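Chorismate mutase (Paraburkholderia phymatum, PDB 5TS9) probably catalyses the rearrangement of chorismate to prephenate, a one-step reaction of prephenate biosynthesis, as an all-helical enzyme. Local coordinates at residues Gln11-Phe15 / Val128-Ile134; Ala70-Phe74 / Gln118-Met122; Ser75-Ala80 / Arg164-Arg168; Glu83-Leu88 / Leu157-Ala161. All blocks are in the same frame, centred on the assembly; numbering follows the deposited sequence. Where two conformers were deposited one is given.

In an all-helical protein one long helix can organise much of the fold, as helix 67-95 does here. Its successive segments 70-74, 75-80 and 83-88 supply contacts 2, 3 and 4, whose centres follow at steps of about 10 and 12 Å. Helix 106-128 returns onto it in contact 2, helix 156-165 and its C-terminal end in contacts 4 and 3, both at the subunit interface. Contact 1, about 16 Å from contact 2 between centres, brings the N-terminal segment onto loop 128-134, whose Arg-132 touches contacts 2 and 3. Along the chain, contact 2 falls within the span of contact 1 and contact 4 within contact 3, while contacts 3 and 4 alternate with contact 1.

Contact 1 (Gln11-Phe15 / Val128-Ile134); sequences QQDAF and VAPLRSI
A chain terminus can be held without any hydrogen bond across the contact, largely by apolar side chains, and here segment 11-15 does this against the loop that follows helix 106-128. Residues 11-14 form a weakly bonded helical turn, with Ala-14 N bonded to Gln-11 O at 2.7 Å. The segments run in opposite directions, CA atoms lying 6.8 Å apart for Phe-15 and Val-128 and 8.1 Å apart for Gln-11 and Leu-131. At the start of the loop, Val-128 (chi1 p) places CG2 over the face of the Phe-15 ring, 3.8 Å from its centroid, a CH-pi contact. A turn follows, closed by Leu-131 N to Val-128 O at 2.9 Å. Leu-131 points toward the N-terminal segment: its CD1 meets Ala-14 CB at 3.4 Å, and its CB meets Phe-15 CZ at 3.6 Å. The Phe-15 ring (chi1 m) thus acts as an anchor between this loop and helix 137-151, where it also rests on Leu-140 and on Cys-137, the disulfide partner of Cys-170. Arg-132 (chi1 m), sideways at CB, gives its guanidinium to a salt bridge with Asp-69 and to the carbonyls of Arg-168 and Ile-169. Last comes Ile-134, extended in tt, whose CD1 lies 3.3 Å from Gln-11 NE2; the same amide nitrogen is 3.6 Å from Leu-131 CD2.

Contact 2 (Ala70-Phe74 / Gln118-Met122); sequences AINIF and QASIM
Where two helices stay well apart, large side chains must bridge the gap, and segments 70-74 of helix 67-95 and 118-122 of helix 106-128 illustrate it. Both are regular helix; their local axes approach to 12.0 Å with a signed crossing angle of 116°. Ala-70 is registered with Met-122 (CA atoms 7.9 Å apart) and Phe-74 with Gln-118 (8.5 Å). Phe-74, with chi1 m and chi2 82°, reaches across: CZ comes to 4.0 Å from Ile-121 CG2 and 3.8 Å from Gln-118 O, which sits at the ring edge. Met-122 leaves its helix sideways, but the mtt rotamer stretches the thioether chain so that CE lies 3.5 Å from Phe-74 CE1 and 4.0 Å from Ala-70 CB. Gln-118 (chi1 t, chi2 t) lays CG 3.9 Å from Phe-74 CZ. Ile-121 in mt and Ile-73 in mm add a looser contact, CG2 to CG2 at 4.4 Å. Helix 46-59 flanks the joint, its Ala-56 touching both Phe-74 and Met-122, so this is part of the hydrophobic core of the helical fold. No hydrogen bond crosses between the segments, which implies that shape and the burial of apolar groups, rather than directed bonds, set their spacing.

Contact 3 (Ser75-Ala80 / Arg164-Arg168); sequences SDQVEA and RAVAR
Asp-76, projecting from segment 75-80 of helix 67-95 with chi1 m, takes two arginines at once. Arg-164 (tpt) gives NH1 in a salt bridge to Asp-76 OD1 at 2.9 Å; Arg-168 (mtm) gives NE to Asp-76 OD2 at 2.9 Å, and Arg-168 NH2 adds a weak bond to Asp-76 OD1 at 3.1 Å. One water joins Asp-76 OD2 (2.7 Å), Ala-165 O (2.8 Å) and Arg-168 N (2.9 Å); a second links Asp-76 OD1 (2.9 Å) to Arg-164 NH2 (2.8 Å). This salt-bridge network straddles the C-terminal end of helix 156-165, Val-166 being the first residue to leave helical angles. It extends across the dimer, where Arg-164 and Glu-79 pair reciprocally with Glu-79 and Arg-164 of the second subunit; Glu-79 also salt-bridges Lys-82. Gln-77, curled by an mm rotamer, donates NE2 to Ala-165 O at 2.9 Å. Beneath the charges the backbones close to 5.0 Å between Gln-77 CA and Ala-165 CA, and Ala-80 CB packs on Ala-165 CB at 3.8 Å.

Contact 4 (Glu83-Leu88 / Leu157-Ala161); sequences EVQYAL and LHRAA
A leucine set as a knob into a hole of the neighbouring helix can lock two helices together, as segments 83-88 of helix 67-95 and 157-161 of helix 156-165 demonstrate. Both are helical and run roughly antiparallel, at 152° between N-to-C directions, with local axes 10.0 Å apart at closest; Glu-83 and Ala-161 face each other, CA to CA 6.4 Å. Glu-83, fully extended (t, t, chi3 -175°), carries its carboxylate along the partner, OE2 lying 3.5 Å from Ala-161 CA. Val-84 (chi1 t) sets CG2 3.5 Å from Ala-161 CB, while its CG1 lies 3.8 Å from His-158 NE2. One turn on, Ala-87 CB meets Leu-157 CD1 at 3.7 Å. Leu-88 (mt) contributes CD2, 4.0 Å from Leu-157 CD2. Leu-157, in rotamer tp, is therefore a knob in the hole formed by Glu-83, Val-84, Ala-87 and Leu-88, the knobs-into-holes packing of antiparallel helices. His-158 (chi1 m) has its nitrogens bonded to Asp-155 and Asp-30. Helix 16-39 packs against the pair, touching Val-84 through Leu-26 and Ala-29 and His-158 through Asn-27, while Leu-157 and Ala-160 pack reciprocally on Ala-160 and Leu-157 of the second subunit.

Contact 1 (Gln11-Phe15 / Val128-Ile134)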
loop_
_atom_site.group_PDB
_atom_site.type_symbol
_atom_site.label_atom_id
_atom_site.label_comp_id
_atom_site.label_asym_id
_atom_site.label_seq_id
_atom_site.Cartn_x
_atom_site.Cartn_y
_atom_site.Cartn_z
ATOM N N GLN A 11 -5.146 25.353 12.049
ATOM C CA GLN A 11 -4.301 24.615 11.120
ATOM C C GLN A 11 -4.489 23.113 11.292
ATOM O O GLN A 11 -4.632 22.388 10.303
ATOM C CB GLN A 11 -2.833 25.000 11.314
ATOM C CG GLN A 11 -2.311 26.044 10.336
ATOM C CD GLN A 11 -0.875 26.467 10.635
ATOM O OE1 GLN A 11 -0.177 25.825 11.426
ATOM N NE2 GLN A 11 -0.432 27.565 10.008
ATOM N N GLN A 12 -4.512 22.633 12.542
ATOM C CA GLN A 12 -4.711 21.208 12.796
ATOM C C GLN A 12 -6.018 20.700 12.206
ATOM O O GLN A 12 -6.158 19.493 11.981
ATOM C CB GLN A 12 -4.672 20.928 14.304
ATOM N N ASP A 13 -6.980 21.595 11.967
ATOM C CA ASP A 13 -8.216 21.256 11.283
ATOM C C ASP A 13 -8.129 21.427 9.780
ATOM O O ASP A 13 -8.975 20.879 9.065
ATOM C CB ASP A 13 -9.380 22.130 11.777
ATOM C CG ASP A 13 -9.863 21.739 13.149
ATOM O OD1 ASP A 13 -10.768 22.427 13.668
ATOM O OD2 ASP A 13 -9.330 20.753 13.712
ATOM N N ALA A 14 -7.145 22.189 9.295
ATOM C CA ALA A 14 -7.189 22.672 7.916
ATOM C C ALA A 14 -7.136 21.535 6.899
ATOM O O ALA A 14 -7.689 21.657 5.795
ATOM C CB ALA A 14 -6.041 23.645 7.676
ATOM N N PHE A 15 -6.481 20.434 7.236
ATOM C CA PHE A 15 -6.389 19.311 6.313
ATOM C C PHE A 15 -7.562 18.348 6.437
ATOM O O PHE A 15 -7.626 17.364 5.679
ATOM C CB PHE A 15 -5.062 18.566 6.528
ATOM C CG PHE A 15 -3.855 19.330 6.043
ATOM C CD1 PHE A 15 -3.544 19.374 4.696
ATOM C CD2 PHE A 15 -3.048 20.026 6.932
ATOM C CE1 PHE A 15 -2.442 20.091 4.236
ATOM C CE2 PHE A 15 -1.948 20.746 6.483
ATOM C CZ PHE A 15 -1.640 20.777 5.141
ATOM N N VAL A 128 -6.146 23.928 0.384
ATOM C CA VAL A 128 -5.157 23.835 1.454
ATOM C C VAL A 128 -3.735 24.066 0.942
ATOM O O VAL A 128 -2.771 23.929 1.707
ATOM C CB VAL A 128 -5.280 22.497 2.203
ATOM C CG1 VAL A 128 -4.558 21.367 1.464
ATOM C CG2 VAL A 128 -4.787 22.638 3.615
ATOM N N ALA A 129 -3.588 24.447 -0.327
ATOM C CA ALA A 129 -2.322 24.720 -0.993
ATOM C C ALA A 129 -1.333 25.510 -0.137
ATOM O O ALA A 129 -0.149 25.158 -0.112
ATOM C CB ALA A 129 -2.574 25.468 -2.306
ATOM N N PRO A 130 -1.751 26.579 0.563
ATOM C CA PRO A 130 -0.774 27.303 1.391
ATOM C C PRO A 130 -0.051 26.427 2.401
ATOM O O PRO A 130 1.169 26.555 2.533
ATOM C CB PRO A 130 -1.626 28.374 2.088
ATOM C CG PRO A 130 -2.746 28.605 1.170
ATOM C CD PRO A 130 -3.060 27.266 0.566
ATOM N N LEU A 131 -0.749 25.527 3.100
ATOM C CA LEU A 131 -0.134 24.797 4.201
ATOM C C LEU A 131 0.632 23.556 3.767
ATOM O O LEU A 131 1.177 22.860 4.630
ATOM C CB LEU A 131 -1.190 24.392 5.225
ATOM C CG LEU A 131 -2.078 25.559 5.635
ATOM C CD1 LEU A 131 -3.431 25.036 5.973
ATOM C CD2 LEU A 131 -1.480 26.309 6.810
ATOM N N ARG A 132 0.676 23.250 2.468
ATOM C CA ARG A 132 1.297 22.004 2.038
ATOM C C ARG A 132 2.815 22.024 2.193
ATOM O O ARG A 132 3.429 20.961 2.324
ATOM C CB ARG A 132 0.893 21.704 0.592
ATOM C CG ARG A 132 -0.583 21.316 0.449
ATOM C CD ARG A 132 -0.928 20.986 -0.986
ATOM N NE ARG A 132 -0.284 19.737 -1.392
ATOM C CZ ARG A 132 -0.284 19.264 -2.632
ATOM N NH1 ARG A 132 -0.892 19.953 -3.600
ATOM N NH2 ARG A 132 0.319 18.106 -2.897
ATOM N N SER A 133 3.439 23.202 2.212
ATOM C CA SER A 133 4.881 23.284 2.405
ATOM C C SER A 133 5.252 23.852 3.772
ATOM O O SER A 133 6.409 24.229 3.986
ATOM C CB SER A 133 5.514 24.110 1.289
ATOM O OG SER A 133 5.105 25.465 1.368
ATOM N N ILE A 134 4.299 23.905 4.703
ATOM C CA ILE A 134 4.537 24.433 6.036
ATOM C C ILE A 134 5.331 23.415 6.843
ATOM O O ILE A 134 5.257 22.212 6.600
ATOM C CB ILE A 134 3.191 24.789 6.700
ATOM C CG1 ILE A 134 3.381 25.832 7.784
ATOM C CG2 ILE A 134 2.496 23.547 7.258
ATOM C CD1 ILE A 134 2.086 26.247 8.416
#

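Contact 2 (Ala70-Phe74 / Gln118-Met122)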
loop_
_atom_site.group_PDB
_atom_site.type_symbol
_atom_site.label_atom_id
_atom_site.label_comp_id
_atom_site.label_asym_id
_atom_site.label_seq_id
_atom_site.Cartn_x
_atom_site.Cartn_y
_atom_site.Cartn_z
ATOM N N ALA A 70 -0.913 16.041 -9.289
ATOM C CA ALA A 70 -2.116 15.217 -9.368
ATOM C C ALA A 70 -1.779 13.752 -9.596
ATOM O O ALA A 70 -2.422 12.868 -9.022
ATOM C CB ALA A 70 -3.022 15.726 -10.489
ATOM N N ILE A 71 -0.789 13.473 -10.450
ATOM C CA ILE A 71 -0.387 12.084 -10.693
ATOM C C ILE A 71 0.068 11.425 -9.400
ATOM O O ILE A 71 -0.360 10.314 -9.068
ATOM C CB ILE A 71 0.716 12.016 -11.764
ATOM C CG1 ILE A 71 0.155 12.437 -13.124
ATOM C CG2 ILE A 71 1.370 10.614 -11.778
ATOM C CD1 ILE A 71 1.229 12.704 -14.130
ATOM N N ASN A 72 0.942 12.103 -8.652
ATOM C CA ASN A 72 1.424 11.555 -7.388
ATOM C C ASN A 72 0.272 11.293 -6.433
ATOM O O ASN A 72 0.213 10.235 -5.786
ATOM C CB ASN A 72 2.425 12.512 -6.744
ATOM C CG ASN A 72 3.732 12.598 -7.523
ATOM O OD1 ASN A 72 4.023 11.751 -8.370
ATOM N ND2 ASN A 72 4.527 13.614 -7.225
ATOM N N ILE A 73 -0.628 12.273 -6.302
ATOM C CA ILE A 73 -1.743 12.157 -5.363
ATOM C C ILE A 73 -2.647 10.992 -5.745
ATOM O O ILE A 73 -3.071 10.206 -4.888
ATOM C CB ILE A 73 -2.536 13.479 -5.297
ATOM C CG1 ILE A 73 -1.718 14.595 -4.609
ATOM C CG2 ILE A 73 -3.886 13.269 -4.584
ATOM C CD1 ILE A 73 -1.548 14.404 -3.104
ATOM N N PHE A 74 -2.975 10.870 -7.027
ATOM C CA PHE A 74 -3.920 9.825 -7.382
ATOM C C PHE A 74 -3.251 8.466 -7.528
ATOM O O PHE A 74 -3.913 7.451 -7.289
ATOM C CB PHE A 74 -4.715 10.243 -8.616
ATOM C CG PHE A 74 -5.832 11.196 -8.273
ATOM C CD1 PHE A 74 -5.572 12.553 -8.110
ATOM C CD2 PHE A 74 -7.116 10.726 -8.029
ATOM C CE1 PHE A 74 -6.584 13.439 -7.751
ATOM C CE2 PHE A 74 -8.135 11.589 -7.672
ATOM C CZ PHE A 74 -7.869 12.959 -7.525
ATOM N N GLN A 118 -12.855 12.762 -7.305
ATOM C CA GLN A 118 -11.681 13.308 -7.973
ATOM C C GLN A 118 -11.725 14.824 -7.914
ATOM O O GLN A 118 -10.754 15.484 -7.528
ATOM C CB GLN A 118 -11.613 12.824 -9.420
ATOM C CG GLN A 118 -10.561 13.551 -10.241
ATOM C CD GLN A 118 -10.520 13.090 -11.685
ATOM O OE1 GLN A 118 -9.873 12.100 -12.020
ATOM N NE2 GLN A 118 -11.220 13.807 -12.549
ATOM N N ALA A 119 -12.884 15.387 -8.234
ATOM C CA ALA A 119 -13.046 16.826 -8.161
ATOM C C ALA A 119 -12.951 17.338 -6.722
ATOM O O ALA A 119 -12.304 18.361 -6.465
ATOM C CB ALA A 119 -14.381 17.206 -8.785
ATOM N N SER A 120 -13.602 16.662 -5.767
ATOM C CA SER A 120 -13.586 17.186 -4.406
ATOM C C SER A 120 -12.196 17.091 -3.791
ATOM O O SER A 120 -11.802 17.977 -3.026
ATOM C CB SER A 120 -14.603 16.454 -3.539
ATOM O OG SER A 120 -14.101 15.198 -3.138
ATOM N N ILE A 121 -11.437 16.045 -4.116
ATOM C CA ILE A 121 -10.067 15.944 -3.626
ATOM C C ILE A 121 -9.218 17.068 -4.208
ATOM O O ILE A 121 -8.457 17.730 -3.496
ATOM C CB ILE A 121 -9.474 14.569 -3.974
ATOM C CG1 ILE A 121 -10.051 13.485 -3.056
ATOM C CG2 ILE A 121 -7.962 14.647 -3.905
ATOM C CD1 ILE A 121 -9.764 12.059 -3.522
ATOM N N MET A 122 -9.335 17.293 -5.517
ATOM C CA MET A 122 -8.593 18.389 -6.134
ATOM C C MET A 122 -9.052 19.741 -5.608
ATOM O O MET A 122 -8.223 20.631 -5.382
ATOM C CB MET A 122 -8.713 18.315 -7.655
ATOM C CG MET A 122 -7.911 17.133 -8.245
ATOM S SD MET A 122 -7.891 17.176 -10.034
ATOM C CE MET A 122 -7.016 15.674 -10.411
#

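Contact 3 (Ser75-Ala80 / Arg164-Arg168)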
loop_
_atom_site.group_PDB
_atom_site.type_symbol
_atom_site.label_atom_id
_atom_site.label_comp_id
_atom_site.label_asym_id
_atom_site.label_seq_id
_atom_site.Cartn_x
_atom_site.Cartn_y
_atom_site.Cartn_z
ATOM N N SER A 75 -1.959 8.407 -7.876
ATOM C CA SER A 75 -1.243 7.138 -7.703
ATOM C C SER A 75 -1.313 6.693 -6.255
ATOM O O SER A 75 -1.581 5.523 -5.969
ATOM C CB SER A 75 0.224 7.250 -8.129
ATOM O OG SER A 75 0.359 7.817 -9.425
ATOM N N ASP A 76 -1.123 7.628 -5.324
ATOM C CA ASP A 76 -1.267 7.295 -3.909
ATOM C C ASP A 76 -2.674 6.808 -3.586
ATOM O O ASP A 76 -2.835 5.871 -2.802
ATOM C CB ASP A 76 -0.897 8.505 -3.042
ATOM C CG ASP A 76 0.610 8.786 -3.047
ATOM O OD1 ASP A 76 1.402 7.840 -3.353
ATOM O OD2 ASP A 76 1.002 9.935 -2.732
ATOM N N GLN A 77 -3.699 7.436 -4.173
ATOM C CA GLN A 77 -5.077 7.011 -3.923
ATOM C C GLN A 77 -5.327 5.601 -4.421
ATOM O O GLN A 77 -6.034 4.824 -3.760
ATOM C CB GLN A 77 -6.085 7.949 -4.600
ATOM C CG GLN A 77 -6.037 9.405 -4.184
ATOM C CD GLN A 77 -5.858 9.601 -2.695
ATOM O OE1 GLN A 77 -6.781 9.380 -1.908
ATOM N NE2 GLN A 77 -4.676 10.059 -2.297
ATOM N N VAL A 78 -4.814 5.261 -5.609
ATOM C CA VAL A 78 -5.127 3.930 -6.120
ATOM C C VAL A 78 -4.342 2.863 -5.359
ATOM O O VAL A 78 -4.868 1.780 -5.109
ATOM C CB VAL A 78 -4.904 3.847 -7.640
ATOM C CG1 VAL A 78 -5.800 4.835 -8.351
ATOM C CG2 VAL A 78 -3.468 4.111 -7.982
ATOM N N GLU A 79 -3.122 3.161 -4.910
ATOM C CA GLU A 79 -2.373 2.187 -4.111
ATOM C C GLU A 79 -3.015 1.971 -2.746
ATOM O O GLU A 79 -3.032 0.851 -2.234
ATOM C CB GLU A 79 -0.917 2.632 -3.935
ATOM C CG GLU A 79 -0.115 2.662 -5.219
ATOM C CD GLU A 79 0.017 1.296 -5.849
ATOM O OE1 GLU A 79 0.143 0.302 -5.103
ATOM O OE2 GLU A 79 -0.006 1.208 -7.087
ATOM N N ALA A 80 -3.524 3.034 -2.117
ATOM C CA ALA A 80 -4.188 2.826 -0.832
ATOM C C ALA A 80 -5.444 1.979 -1.021
ATOM O O ALA A 80 -5.755 1.107 -0.201
ATOM C CB ALA A 80 -4.538 4.171 -0.190
ATOM N N ARG A 164 -1.481 5.789 3.920
ATOM C CA ARG A 164 -0.876 5.625 2.602
ATOM C C ARG A 164 -1.427 6.655 1.624
ATOM O O ARG A 164 -0.683 7.212 0.805
ATOM C CB ARG A 164 -1.130 4.194 2.086
ATOM C CG ARG A 164 -0.606 3.909 0.661
ATOM C CD ARG A 164 0.929 3.856 0.654
ATOM N NE ARG A 164 1.519 3.619 -0.665
ATOM C CZ ARG A 164 1.693 4.570 -1.576
ATOM N NH1 ARG A 164 1.293 5.815 -1.315
ATOM N NH2 ARG A 164 2.249 4.276 -2.751
ATOM N N ALA A 165 -2.729 6.943 1.708
ATOM C CA ALA A 165 -3.339 7.842 0.728
ATOM C C ALA A 165 -2.863 9.286 0.876
ATOM O O ALA A 165 -2.730 9.991 -0.128
ATOM C CB ALA A 165 -4.863 7.777 0.829
ATOM N N VAL A 166 -2.590 9.743 2.097
ATOM C CA VAL A 166 -2.209 11.135 2.350
ATOM C C VAL A 166 -0.710 11.362 2.168
ATOM O O VAL A 166 -0.192 12.449 2.466
ATOM C CB VAL A 166 -2.627 11.560 3.771
ATOM C CG1 VAL A 166 -4.132 11.417 3.947
ATOM C CG2 VAL A 166 -1.849 10.748 4.820
ATOM N N ALA A 167 -0.014 10.333 1.677
ATOM C CA ALA A 167 1.452 10.294 1.646
ATOM C C ALA A 167 2.096 11.568 1.105
ATOM O O ALA A 167 3.139 12.009 1.614
ATOM C CB ALA A 167 1.897 9.091 0.810
ATOM N N ARG A 168 1.550 12.147 0.046
ATOM C CA ARG A 168 2.231 13.279 -0.580
ATOM C C ARG A 168 1.357 14.534 -0.633
ATOM O O ARG A 168 1.485 15.363 -1.541
ATOM C CB ARG A 168 2.741 12.882 -1.963
ATOM C CG ARG A 168 3.671 11.675 -1.863
ATOM C CD ARG A 168 4.359 11.337 -3.160
ATOM N NE ARG A 168 3.531 10.443 -3.945
ATOM C CZ ARG A 168 3.925 9.848 -5.068
ATOM N NH1 ARG A 168 5.152 10.054 -5.550
ATOM N NH2 ARG A 168 3.091 9.038 -5.699
HETATM O O HOH W 1 -0.789 11.539 -1.485
HETATM O O HOH W 2 2.128 5.731 -5.164
#

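Contact 4 (Glu83-Leu88 / Leu157-Ala161)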
loop_
_atom_site.group_PDB
_atom_site.type_symbol
_atom_site.label_atom_id
_atom_site.label_comp_id
_atom_site.label_asym_id
_atom_site.label_seq_id
_atom_site.Cartn_x
_atom_site.Cartn_y
_atom_site.Cartn_z
ATOM N N GLU A 83 -4.415 -1.576 -1.362
ATOM C CA GLU A 83 -4.028 -2.076 -0.039
ATOM C C GLU A 83 -5.227 -2.645 0.711
ATOM O O GLU A 83 -5.168 -3.738 1.294
ATOM C CB GLU A 83 -3.390 -0.943 0.771
ATOM C CG GLU A 83 -3.073 -1.291 2.205
ATOM C CD GLU A 83 -2.298 -0.186 2.935
ATOM O OE1 GLU A 83 -1.907 -0.402 4.094
ATOM O OE2 GLU A 83 -2.076 0.897 2.355
ATOM N N VAL A 84 -6.325 -1.901 0.718
ATOM C CA VAL A 84 -7.528 -2.375 1.389
ATOM C C VAL A 84 -8.085 -3.597 0.664
ATOM O O VAL A 84 -8.403 -4.609 1.289
ATOM C CB VAL A 84 -8.568 -1.246 1.484
ATOM C CG1 VAL A 84 -9.898 -1.767 2.030
ATOM C CG2 VAL A 84 -8.038 -0.136 2.393
ATOM N N GLN A 85 -8.184 -3.530 -0.665
ATOM C CA GLN A 85 -8.787 -4.630 -1.411
ATOM C C GLN A 85 -8.024 -5.936 -1.194
ATOM O O GLN A 85 -8.632 -6.987 -0.968
ATOM C CB GLN A 85 -8.847 -4.314 -2.906
ATOM C CG GLN A 85 -9.776 -3.187 -3.302
ATOM C CD GLN A 85 -9.733 -2.935 -4.796
ATOM O OE1 GLN A 85 -9.818 -3.874 -5.597
ATOM N NE2 GLN A 85 -9.609 -1.663 -5.186
ATOM N N TYR A 86 -6.696 -5.902 -1.307
ATOM C CA TYR A 86 -5.934 -7.139 -1.146
ATOM C C TYR A 86 -6.126 -7.717 0.256
ATOM O O TYR A 86 -6.227 -8.936 0.424
ATOM C CB TYR A 86 -4.445 -6.897 -1.399
ATOM C CG TYR A 86 -4.023 -6.824 -2.847
ATOM C CD1 TYR A 86 -4.255 -7.895 -3.724
ATOM C CD2 TYR A 86 -3.351 -5.708 -3.329
ATOM C CE1 TYR A 86 -3.836 -7.837 -5.052
ATOM C CE2 TYR A 86 -2.936 -5.629 -4.643
ATOM C CZ TYR A 86 -3.177 -6.705 -5.509
ATOM O OH TYR A 86 -2.787 -6.623 -6.832
ATOM N N ALA A 87 -6.142 -6.855 1.272
ATOM C CA ALA A 87 -6.253 -7.331 2.652
ATOM C C ALA A 87 -7.630 -7.919 2.921
ATOM O O ALA A 87 -7.752 -8.985 3.541
ATOM C CB ALA A 87 -5.963 -6.196 3.634
ATOM N N LEU A 88 -8.675 -7.233 2.465
ATOM C CA LEU A 88 -10.038 -7.733 2.641
ATOM C C LEU A 88 -10.214 -9.071 1.944
ATOM O O LEU A 88 -10.775 -10.010 2.515
ATOM C CB LEU A 88 -11.049 -6.726 2.096
ATOM C CG LEU A 88 -11.244 -5.407 2.841
ATOM C CD1 LEU A 88 -12.277 -4.596 2.090
ATOM C CD2 LEU A 88 -11.745 -5.689 4.272
ATOM N N LEU A 157 -6.954 -1.356 9.604
ATOM C CA LEU A 157 -6.633 -1.511 8.186
ATOM C C LEU A 157 -6.910 -0.228 7.410
ATOM O O LEU A 157 -6.083 0.218 6.604
ATOM C CB LEU A 157 -7.448 -2.659 7.576
ATOM C CG LEU A 157 -7.463 -2.764 6.040
ATOM C CD1 LEU A 157 -6.055 -3.022 5.452
ATOM C CD2 LEU A 157 -8.443 -3.865 5.537
ATOM N N HIS A 158 -8.094 0.348 7.608
ATOM C CA HIS A 158 -8.465 1.533 6.839
ATOM C C HIS A 158 -7.665 2.759 7.268
ATOM O O HIS A 158 -7.340 3.603 6.425
ATOM C CB HIS A 158 -9.954 1.791 6.969
ATOM C CG HIS A 158 -10.792 0.825 6.192
ATOM N ND1 HIS A 158 -11.079 -0.449 6.646
ATOM C CD2 HIS A 158 -11.387 0.938 4.980
ATOM C CE1 HIS A 158 -11.828 -1.072 5.751
ATOM N NE2 HIS A 158 -12.029 -0.253 4.730
ATOM N N ARG A 159 -7.326 2.875 8.552
ATOM C CA ARG A 159 -6.473 3.994 8.953
ATOM C C ARG A 159 -5.076 3.849 8.364
ATOM O O ARG A 159 -4.483 4.832 7.889
ATOM C CB ARG A 159 -6.414 4.105 10.478
ATOM C CG ARG A 159 -5.690 5.372 10.968
ATOM C CD ARG A 159 -5.712 5.492 12.505
ATOM N NE ARG A 159 -4.491 4.935 13.074
ATOM C CZ ARG A 159 -4.422 3.783 13.736
ATOM N NH1 ARG A 159 -5.517 3.062 13.934
ATOM N NH2 ARG A 159 -3.258 3.354 14.212
ATOM N N ALA A 160 -4.534 2.627 8.379
ATOM C CA ALA A 160 -3.227 2.393 7.768
ATOM C C ALA A 160 -3.233 2.806 6.305
ATOM O O ALA A 160 -2.304 3.473 5.832
ATOM C CB ALA A 160 -2.830 0.923 7.908
ATOM N N ALA A 161 -4.288 2.447 5.579
ATOM C CA ALA A 161 -4.365 2.792 4.171
ATOM C C ALA A 161 -4.720 4.260 3.970
ATOM O O ALA A 161 -4.344 4.850 2.946
ATOM C CB ALA A 161 -5.374 1.869 3.461
#